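Side-chain contacts in NTF2-like Protein (Anabaena variabilis ATCC 29413, PDB 3DMC), which is of unknown function but has the SnoaL-like, NTF2-type fold, a curved sheet and packed helices that in relatives often enclose a ligand-binding or catalytic pocket: residues Ala14-Gly17 / Phe18-Phe21; Gln31-Leu34 / Asp35-Glu39. One frame throughout, in Å; residues are numbered along the deposited sequence.

Interaction 1 (Ala14-Gly17 / Phe18-Phe21); sequences AHQG and FEFF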
loop_
_atom_site.group_PDB
_atom_site.type_symbol
_atom_site.label_atom_id
_atom_site.label_comp_id
_atom_site.label_asym_id
_atom_site.label_seq_id
_atom_site.Cartn_x
_atom_site.Cartn_y
_atom_site.Cartn_z
ATOM N N ALA A 14 -13.386 7.464 6.190
ATOM C CA ALA A 14 -12.482 7.027 5.073
ATOM C C ALA A 14 -13.306 6.576 3.864
ATOM O O ALA A 14 -12.990 6.915 2.701
ATOM C CB ALA A 14 -11.509 5.895 5.516
ATOM N N HIS A 15 -14.343 5.797 4.136
ATOM C CA HIS A 15 -15.178 5.294 3.028
ATOM C C HIS A 15 -15.834 6.459 2.316
ATOM O O HIS A 15 -16.001 6.437 1.090
ATOM C CB HIS A 15 -16.241 4.274 3.459
ATOM C CG HIS A 15 -15.761 2.849 3.518
ATOM N ND1 HIS A 15 -15.545 2.082 2.392
ATOM C CD2 HIS A 15 -15.477 2.051 4.573
ATOM C CE1 HIS A 15 -15.137 0.878 2.755
ATOM N NE2 HIS A 15 -15.092 0.831 4.076
ATOM N N GLN A 16 -16.222 7.485 3.059
ATOM C CA GLN A 16 -16.850 8.642 2.413
ATOM C C GLN A 16 -15.813 9.327 1.554
ATOM O O GLN A 16 -16.074 9.699 0.425
ATOM C CB GLN A 16 -17.441 9.635 3.411
ATOM C CG GLN A 16 -18.139 10.803 2.723
ATOM C CD GLN A 16 -19.302 10.345 1.837
ATOM O OE1 GLN A 16 -19.200 10.305 0.599
ATOM N NE2 GLN A 16 -20.402 9.976 2.474
ATOM N N GLY A 17 -14.624 9.490 2.097
ATOM C CA GLY A 17 -13.495 10.038 1.325
ATOM C C GLY A 17 -13.219 9.257 0.060
ATOM O O GLY A 17 -12.956 9.850 -1.011
ATOM N N PHE A 18 -13.319 7.935 0.164
ATOM C CA PHE A 18 -12.999 7.069 -0.978
ATOM C C PHE A 18 -14.072 7.221 -2.056
ATOM O O PHE A 18 -13.789 7.222 -3.240
ATOM C CB PHE A 18 -12.800 5.607 -0.608
ATOM C CG PHE A 18 -11.987 4.865 -1.616
ATOM C CD1 PHE A 18 -10.625 5.132 -1.741
ATOM C CD2 PHE A 18 -12.570 3.946 -2.463
ATOM C CE1 PHE A 18 -9.863 4.468 -2.674
ATOM C CE2 PHE A 18 -11.808 3.283 -3.421
ATOM C CZ PHE A 18 -10.440 3.552 -3.514
ATOM N N GLU A 19 -15.311 7.426 -1.630
ATOM C CA GLU A 19 -16.379 7.729 -2.601
ATOM C C GLU A 19 -16.052 9.004 -3.366
ATOM O O GLU A 19 -16.156 9.047 -4.569
ATOM C CB GLU A 19 -17.723 7.903 -1.887
ATOM C CG GLU A 19 -18.285 6.610 -1.390
ATOM C CD GLU A 19 -18.990 5.819 -2.463
ATOM O OE1 GLU A 19 -19.920 6.356 -3.097
ATOM O OE2 GLU A 19 -18.602 4.654 -2.694
ATOM N N PHE A 20 -15.668 10.059 -2.658
ATOM C CA PHE A 20 -15.361 11.341 -3.319
ATOM C C PHE A 20 -14.090 11.244 -4.180
ATOM O O PHE A 20 -13.959 11.922 -5.207
ATOM C CB PHE A 20 -15.304 12.548 -2.357
ATOM C CG PHE A 20 -16.639 12.856 -1.738
ATOM C CD1 PHE A 20 -17.786 12.602 -2.446
ATOM C CD2 PHE A 20 -16.749 13.364 -0.457
ATOM C CE1 PHE A 20 -19.043 12.846 -1.901
ATOM C CE2 PHE A 20 -18.007 13.614 0.099
ATOM C CZ PHE A 20 -19.150 13.346 -0.635
ATOM N N PHE A 21 -13.198 10.346 -3.779
ATOM C CA PHE A 21 -11.936 10.099 -4.512
ATOM C C PHE A 21 -12.271 9.365 -5.825
ATOM O O PHE A 21 -11.808 9.720 -6.911
ATOM C CB PHE A 21 -10.990 9.273 -3.629
ATOM C CG PHE A 21 -9.727 8.848 -4.290
ATOM C CD1 PHE A 21 -8.630 9.705 -4.414
ATOM C CD2 PHE A 21 -9.584 7.534 -4.703
ATOM C CE1 PHE A 21 -7.427 9.248 -4.994
ATOM C CE2 PHE A 21 -8.397 7.086 -5.267
ATOM C CZ PHE A 21 -7.343 7.919 -5.412
#
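Gln-16 brings its amide oxygen OE1 over one face of the Phe-20 ring, one turn further along helix 9-27, the long N-terminal helix of this NTF2-like fold. The glutamine's first torsion is extended (chi1 -178°) and its chain bends at chi2, which turns the amide toward the ring, the two planes 28° apart. OE1 leads: it sits above the ring plane, offset toward the rim, 3.3 Å from Phe-20 CZ. With CG of Phe-20 on the side of its backbone N (chi1 -66°), the ring lies back along the helix beside Gln-16, and Met-36 touches both side chains. Beneath them runs the alpha-helical i to i+4 bonding, with Phe-20 N giving its hydrogen to Gln-16 O at 3.1 Å and Phe-21 N to Gly-17 O at 2.8 Å. The rings of Phe-18 and Phe-21 lead away from residues 14-17: Phe-18 stacks on Phe-92 and also meets Phe-94, while Phe-21 touches Phe-94, all on the sheet. His-15 meets Phe-92 edge-to-face. On the exposed side, Glu-19 folds its aliphatic chain against the previous turn, with CG 3.4 Å from His-15 O.

Interaction 2 (Gln31-Leu34 / Asp35-Glu39); sequences QKFL and DMLTE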
loop_
_atom_site.group_PDB
_atom_site.type_symbol
_atom_site.label_atom_id
_atom_site.label_comp_id
_atom_site.label_asym_id
_atom_site.label_seq_id
_atom_site.Cartn_x
_atom_site.Cartn_y
_atom_site.Cartn_z
ATOM N N GLN A 31 -13.824 18.892 -5.803
ATOM C CA GLN A 31 -14.196 19.762 -4.671
ATOM C C GLN A 31 -14.713 18.997 -3.460
ATOM O O GLN A 31 -14.421 19.344 -2.316
ATOM C CB GLN A 31 -15.183 20.863 -5.070
ATOM C CG GLN A 31 -15.180 21.990 -4.052
ATOM C CD GLN A 31 -13.785 22.573 -3.848
ATOM O OE1 GLN A 31 -13.126 22.979 -4.810
ATOM N NE2 GLN A 31 -13.328 22.612 -2.598
ATOM N N LYS A 32 -15.459 17.930 -3.702
ATOM C CA LYS A 32 -16.131 17.214 -2.614
ATOM C C LYS A 32 -15.068 16.510 -1.774
ATOM O O LYS A 32 -15.133 16.500 -0.548
ATOM C CB LYS A 32 -17.201 16.246 -3.131
ATOM C CG LYS A 32 -18.457 16.972 -3.580
ATOM C CD LYS A 32 -19.662 16.077 -3.548
ATOM C CE LYS A 32 -20.925 16.819 -4.005
ATOM N NZ LYS A 32 -21.317 17.910 -3.064
ATOM N N PHE A 33 -14.080 15.934 -2.463
ATOM C CA PHE A 33 -12.940 15.297 -1.777
ATOM C C PHE A 33 -12.142 16.341 -0.985
ATOM O O PHE A 33 -11.824 16.142 0.182
ATOM C CB PHE A 33 -12.026 14.536 -2.760
ATOM C CG PHE A 33 -10.917 13.818 -2.082
ATOM C CD1 PHE A 33 -11.197 12.728 -1.257
ATOM C CD2 PHE A 33 -9.592 14.202 -2.263
ATOM C CE1 PHE A 33 -10.179 12.030 -0.618
ATOM C CE2 PHE A 33 -8.581 13.514 -1.617
ATOM C CZ PHE A 33 -8.889 12.424 -0.780
ATOM N N LEU A 34 -11.838 17.461 -1.626
ATOM C CA LEU A 34 -11.032 18.516 -1.009
ATOM C C LEU A 34 -11.700 19.070 0.248
ATOM O O LEU A 34 -11.050 19.390 1.243
ATOM C CB LEU A 34 -10.792 19.668 -1.998
ATOM C CG LEU A 34 -9.855 19.393 -3.166
ATOM C CD1 LEU A 34 -9.921 20.517 -4.184
ATOM C CD2 LEU A 34 -8.412 19.182 -2.681
ATOM N N ASP A 35 -13.018 19.150 0.185
ATOM C CA ASP A 35 -13.794 19.744 1.269
ATOM C C ASP A 35 -13.677 18.877 2.530
ATOM O O ASP A 35 -13.952 19.317 3.656
ATOM C CB ASP A 35 -15.263 19.931 0.871
ATOM C CG ASP A 35 -15.481 21.143 -0.027
ATOM O OD1 ASP A 35 -14.549 21.941 -0.231
ATOM O OD2 ASP A 35 -16.615 21.298 -0.540
HETATM N N MSE A 36 -13.281 17.626 2.328
HETATM C CA MSE A 36 -13.192 16.700 3.448
HETATM C C MSE A 36 -11.806 16.651 4.033
HETATM O O MSE A 36 -11.557 15.891 4.970
HETATM C CB MSE A 36 -13.594 15.292 3.035
HETATM C CG MSE A 36 -15.060 15.024 3.179
HETATM SE SE MSE A 36 -15.168 13.184 2.767
HETATM C CE MSE A 36 -14.668 12.393 4.510
ATOM N N LEU A 37 -10.910 17.460 3.483
ATOM C CA LEU A 37 -9.507 17.472 3.944
ATOM C C LEU A 37 -9.267 18.552 5.001
ATOM O O LEU A 37 -9.799 19.658 4.920
ATOM C CB LEU A 37 -8.545 17.656 2.755
ATOM C CG LEU A 37 -8.836 16.785 1.534
ATOM C CD1 LEU A 37 -7.809 16.985 0.421
ATOM C CD2 LEU A 37 -8.860 15.316 1.964
ATOM N N THR A 38 -8.457 18.208 5.993
ATOM C CA THR A 38 -8.075 19.133 7.064
ATOM C C THR A 38 -7.142 20.221 6.526
ATOM O O THR A 38 -6.507 20.084 5.482
ATOM C CB THR A 38 -7.388 18.416 8.254
ATOM O OG1 THR A 38 -6.167 17.837 7.805
ATOM C CG2 THR A 38 -8.283 17.393 8.891
ATOM N N GLU A 39 -7.050 21.329 7.251
ATOM C CA GLU A 39 -6.248 22.444 6.780
ATOM C C GLU A 39 -4.760 22.097 6.729
ATOM O O GLU A 39 -3.997 22.694 5.966
ATOM C CB GLU A 39 -6.460 23.693 7.655
ATOM C CG GLU A 39 -7.897 24.216 7.629
ATOM C CD GLU A 39 -8.418 24.447 6.212
ATOM O OE1 GLU A 39 -7.755 25.157 5.421
ATOM O OE2 GLU A 39 -9.506 23.917 5.888
#
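Residues Gln-31 to Leu-34 form a short helix that runs through a type I beta turn, Leu-34 to Leu-37, into the short strand 37-38, which bonds to strand 119-127 of the NTF2-like sheet, and three backbone hydrogen bonds mark the change. Asp-35 N still makes a helical i to i+4 bond to Gln-31 O, 2.9 Å long. The next two bonds span three residues: Met-36 N to Phe-33 O and Leu-37 N to Leu-34 O, each 3.0 Å. In both, the donor stands well above the carbonyl plane, about 60° out of it, unlike the helical bond before them. Leu-34 O and Leu-37 O also accept hydrogen bonds from Lys-57 NZ, which ties both ends of the turn to helix 57-69.

On the exposed side, Gln-31 bends at chi2 and swings its amide across the carboxylate of Asp-35. NE2 gives a hydrogen bond to Asp-35 OD1, 2.7 Å long and nearly straight at 163°. The acceptor lies in the amide plane, yet the N-H reaches OD1 from above the carboxylate plane, the two flat groups being 46° apart.

The buried side is apolar. Leu-37 points toward the helix and lays CD2 over one face of the Phe-33 ring in a CH-pi contact, 4.2 Å from the ring centroid and offset toward the rim. Phe-64 meets the same ring edge-to-face. Selenomethionine Met-36 leads away to Val-13, Gln-16 and Phe-20 of helix 9-27, and its backbone is hydrogen-bonded to that of Ile-120. The other branch of Leu-37 goes to Leu-34, and its isopropyl fork thus touches both residues at the helix end, with Leu-37 CD1 3.8 Å from Leu-34 CD2.

How the interactions relate
Interaction 1 stays within one long helix and interaction 2 closes a short one; the two follow in series, their centres about 10 Å apart. Both are partly buried, but the buried sides differ: Phe-18 and Phe-21 face strands 75-85 and 89-100, whereas Phe-33, Leu-34 and Leu-37 pack among helix 57-69 and strand 119-127. Polar chemistry differs too, a glutamine amide oxygen lying on a ring in 14-21 and an amide nitrogen bonding a carboxylate in 31-39. The two meet at Phe-20, whose CD2 is 3.5 Å from Lys-32 O and 3.6 Å from Met-36 SE. Nearby, Gly-17 O lies 3.4 Å from Phe-33 CD1, a second point where helices 9-27 and 31-34 touch.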